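Local structure of 2-hydroxyisobutyryl-CoA synthetase (Aquincola tertiaricarbonis, 6HE0) at residues 412-417 / 449-454. The protein belongs to the ANL superfamily of AMP-binding enzymes, which pair a large N-terminal part with a small C-terminal domain. Numbering follows the deposited sequence.
With COA (coenzyme A), chain D.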
loop_
_atom_site.group_PDB
_atom_site.type_symbol
_atom_site.label_atom_id
_atom_site.label_comp_id
_atom_site.label_asym_id
_atom_site.label_seq_id
_atom_site.Cartn_x
_atom_site.Cartn_y
_atom_site.Cartn_z
ATOM N N GLU A 412 17.822 -2.676 -15.443
ATOM C CA GLU A 412 17.292 -3.729 -16.288
ATOM C C GLU A 412 18.134 -4.953 -16.023
ATOM O O GLU A 412 19.373 -4.884 -15.960
ATOM C CB GLU A 412 17.255 -3.340 -17.776
ATOM C CG GLU A 412 16.041 -2.479 -18.138
ATOM C CD GLU A 412 14.644 -3.096 -17.980
ATOM O OE1 GLU A 412 13.675 -2.328 -17.763
ATOM O OE2 GLU A 412 14.514 -4.340 -18.082
ATOM N N LEU A 413 17.452 -6.047 -15.778
ATOM C CA LEU A 413 18.060 -7.332 -15.543
ATOM C C LEU A 413 17.868 -8.129 -16.826
ATOM O O LEU A 413 16.734 -8.443 -17.170
ATOM C CB LEU A 413 17.308 -8.063 -14.410
ATOM C CG LEU A 413 18.085 -9.043 -13.510
ATOM C CD1 LEU A 413 17.140 -9.957 -12.770
ATOM C CD2 LEU A 413 19.134 -9.842 -14.263
ATOM N N LEU A 414 18.976 -8.475 -17.505
ATOM C CA LEU A 414 18.953 -9.277 -18.718
ATOM C C LEU A 414 19.484 -10.686 -18.444
ATOM O O LEU A 414 20.550 -10.820 -17.852
ATOM C CB LEU A 414 19.754 -8.598 -19.854
ATOM C CG LEU A 414 19.946 -9.441 -21.164
ATOM C CD1 LEU A 414 18.626 -9.710 -21.863
ATOM C CD2 LEU A 414 20.924 -8.804 -22.101
ATOM N N LEU A 415 18.722 -11.729 -18.835
ATOM C CA LEU A 415 19.146 -13.133 -18.731
ATOM C C LEU A 415 19.312 -13.676 -20.110
ATOM O O LEU A 415 18.381 -13.598 -20.915
ATOM C CB LEU A 415 18.167 -14.051 -17.984
ATOM C CG LEU A 415 17.663 -13.635 -16.607
ATOM C CD1 LEU A 415 16.769 -14.725 -16.033
ATOM C CD2 LEU A 415 18.820 -13.337 -15.641
ATOM N N ARG A 416 20.500 -14.201 -20.404
ATOM C CA ARG A 416 20.790 -14.846 -21.680
ATOM C C ARG A 416 20.775 -16.310 -21.319
ATOM O O ARG A 416 21.616 -16.760 -20.544
ATOM C CB ARG A 416 22.141 -14.387 -22.237
ATOM C CG ARG A 416 22.121 -12.940 -22.673
ATOM C CD ARG A 416 23.141 -12.658 -23.759
ATOM N NE ARG A 416 22.896 -11.335 -24.325
ATOM C CZ ARG A 416 23.689 -10.283 -24.151
ATOM N NH1 ARG A 416 24.831 -10.403 -23.479
ATOM N NH2 ARG A 416 23.365 -9.110 -24.676
ATOM N N VAL A 417 19.744 -17.023 -21.764
ATOM C CA VAL A 417 19.500 -18.401 -21.365
ATOM C C VAL A 417 19.634 -19.374 -22.522
ATOM O O VAL A 417 19.121 -19.114 -23.617
ATOM C CB VAL A 417 18.105 -18.491 -20.698
ATOM C CG1 VAL A 417 17.856 -19.872 -20.078
ATOM C CG2 VAL A 417 17.904 -17.381 -19.657
ATOM N N ARG A 449 10.504 -7.918 -12.870
ATOM C CA ARG A 449 10.486 -8.314 -14.272
ATOM C C ARG A 449 11.925 -8.371 -14.770
ATOM O O ARG A 449 12.667 -7.379 -14.691
ATOM C CB ARG A 449 9.664 -7.284 -15.083
ATOM C CG ARG A 449 9.496 -7.561 -16.591
ATOM C CD ARG A 449 9.003 -6.331 -17.378
ATOM N NE ARG A 449 9.624 -5.088 -16.897
ATOM C CZ ARG A 449 10.822 -4.643 -17.266
ATOM N NH1 ARG A 449 11.534 -5.302 -18.168
ATOM N NH2 ARG A 449 11.318 -3.537 -16.733
ATOM N N ALA A 450 12.326 -9.539 -15.261
ATOM C CA ALA A 450 13.638 -9.694 -15.886
ATOM C C ALA A 450 13.408 -9.793 -17.390
ATOM O O ALA A 450 12.336 -10.235 -17.829
ATOM C CB ALA A 450 14.310 -10.961 -15.389
ATOM N N LYS A 451 14.381 -9.363 -18.178
ATOM C CA LYS A 451 14.283 -9.514 -19.627
ATOM C C LYS A 451 15.008 -10.836 -19.959
ATOM O O LYS A 451 16.111 -11.030 -19.489
ATOM C CB LYS A 451 14.912 -8.320 -20.369
ATOM C CG LYS A 451 14.874 -8.505 -21.900
ATOM C CD LYS A 451 15.182 -7.221 -22.655
ATOM C CE LYS A 451 15.455 -7.474 -24.122
ATOM N NZ LYS A 451 16.805 -6.980 -24.531
ATOM N N VAL A 452 14.364 -11.753 -20.692
ATOM C CA VAL A 452 14.935 -13.064 -21.050
ATOM C C VAL A 452 15.124 -13.206 -22.581
ATOM O O VAL A 452 14.172 -13.034 -23.337
ATOM C CB VAL A 452 14.127 -14.258 -20.439
ATOM C CG1 VAL A 452 14.726 -15.596 -20.861
ATOM C CG2 VAL A 452 14.089 -14.165 -18.915
ATOM N N GLU A 453 16.355 -13.509 -23.010
ATOM C CA GLU A 453 16.757 -13.717 -24.410
ATOM C C GLU A 453 17.424 -15.089 -24.525
ATOM O O GLU A 453 18.160 -15.502 -23.622
ATOM C CB GLU A 453 17.787 -12.671 -24.858
ATOM C CG GLU A 453 17.291 -11.232 -24.940
ATOM C CD GLU A 453 18.294 -10.252 -25.536
ATOM O OE1 GLU A 453 17.848 -9.166 -25.970
ATOM O OE2 GLU A 453 19.508 -10.570 -25.603
ATOM N N LEU A 454 17.190 -15.785 -25.634
ATOM C CA LEU A 454 17.843 -17.063 -25.777
ATOM C C LEU A 454 19.131 -16.938 -26.592
ATOM O O LEU A 454 19.271 -16.033 -27.423
ATOM C CB LEU A 454 16.898 -18.146 -26.361
ATOM C CG LEU A 454 15.496 -18.343 -25.708
ATOM C CD1 LEU A 454 14.756 -19.480 -26.377
ATOM C CD2 LEU A 454 15.573 -18.585 -24.178
HETATM N N1A COA D . 9.744 2.098 -7.225
HETATM C C2A COA D . 8.684 2.646 -7.826
HETATM N N3A COA D . 8.172 2.375 -9.032
HETATM C C4A COA D . 8.888 1.441 -9.667
HETATM C C5A COA D . 10.009 0.789 -9.181
HETATM C C6A COA D . 10.444 1.148 -7.883
HETATM N N6A COA D . 11.466 0.577 -7.254
HETATM N N7A COA D . 10.507 -0.099 -10.123
HETATM C C8A COA D . 9.703 0.052 -11.147
HETATM N N9A COA D . 8.694 0.957 -10.938
HETATM C C1B COA D . 7.613 1.309 -11.866
HETATM C C2B COA D . 8.099 1.541 -13.292
HETATM O O2B COA D . 8.701 2.824 -13.410
HETATM C C3B COA D . 6.827 1.232 -14.092
HETATM O O3B COA D . 5.897 2.335 -14.108
HETATM P P3B COA D . 5.811 3.401 -15.266
HETATM O O7A COA D . 4.445 3.885 -15.328
HETATM O O8A COA D . 6.797 4.432 -14.849
HETATM O O9A COA D . 6.310 2.770 -16.556
HETATM C C4B COA D . 6.140 0.133 -13.278
HETATM O O4B COA D . 6.673 0.247 -11.936
HETATM C C5B COA D . 6.354 -1.264 -13.806
HETATM O O5B COA D . 7.785 -1.426 -13.982
HETATM P P1A COA D . 8.501 -2.834 -14.225
HETATM O O1A COA D . 9.961 -2.694 -14.424
HETATM O O2A COA D . 7.893 -3.607 -15.353
HETATM O O3A COA D . 8.074 -3.609 -12.901
HETATM P P2A COA D . 8.743 -4.437 -11.718
HETATM O O4A COA D . 8.940 -5.804 -12.212
HETATM O O5A COA D . 10.054 -3.768 -11.328
HETATM O O6A COA D . 7.722 -4.281 -10.501
HETATM C CBP COA D . 7.706 -2.986 -8.442
HETATM C CCP COA D . 7.556 -2.955 -9.964
HETATM C CDP COA D . 7.652 -1.574 -7.851
HETATM C CEP COA D . 6.530 -3.809 -7.882
HETATM C CAP COA D . 9.063 -3.665 -8.111
HETATM O OAP COA D . 10.188 -3.028 -8.711
HETATM C C9P COA D . 9.315 -3.902 -6.627
HETATM O O9P COA D . 8.614 -4.687 -5.993
HETATM N N8P COA D . 10.313 -3.236 -6.050
HETATM C C7P COA D . 10.541 -3.372 -4.620
HETATM C C6P COA D . 11.844 -2.825 -4.212
HETATM C C5P COA D . 11.700 -1.515 -3.487
HETATM O O5P COA D . 11.183 -0.537 -4.028
HETATM N N4P COA D . 12.227 -1.486 -2.265
HETATM C C3P COA D . 12.742 -0.277 -1.641
HETATM C C2P COA D . 11.723 0.463 -0.799
HETATM S S1P COA D . 12.048 2.181 -1.263
HETATM O O HOH W 1 14.588 -5.825 -15.738
#
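Strand 412-417 and the segment 449-454 run side by side in parallel, a worked example of the beta-alpha-beta crossover: the chain leaves the first strand, passes through helix 428-446 and returns as the edge strand 451-454 of the mixed sheet in the C-terminal domain. The strand axes approach to 4.7 Å at 25°. Four backbone hydrogen bonds alternate along the seam, Lys451 N to Leu413 O, Leu415 N to Lys451 O, Glu453 N to Leu415 O and Val417 N to Glu453 O, so Leu415, Lys451 and Glu453 are held through both N and O.

The two faces differ sharply. Towards helix 428-446, Leu415 CD1 rests 4.0 Å from Val452 CG2, and Val417 CG2 meets Val452 CG1 at 3.8 Å. Leu415 and Val417 also touch Val442 and Phe434 of that helix, respectively, so this face packs against it. On the other face, Leu414 sets its CG anti to the backbone N (chi1 173°), bringing CD1 within 3.7 Å of Glu453 CG, while CD2 sits above one face of the Arg416 guanidinium, displaced toward its rim. Glu453 is shared between two cations: OE1 accepts from Lys451 NZ at 2.8 Å, whereas OE2 makes a long salt bridge to Arg416 NE.

At the N-terminal end the contact becomes a ligand site. Arg449 grips Glu412 end-on, NH2 to OE1 at 2.8 Å and NH1 to OE2 at 3.1 Å, and this probably fixes the guanidinium's rotation as NE and NH2 reach the coenzyme A oxygens O2A and O1A. Beside this pair a single water donates to Glu412 OE2 and Arg449 O and accepts from Leu413 N, 2.9 Å away.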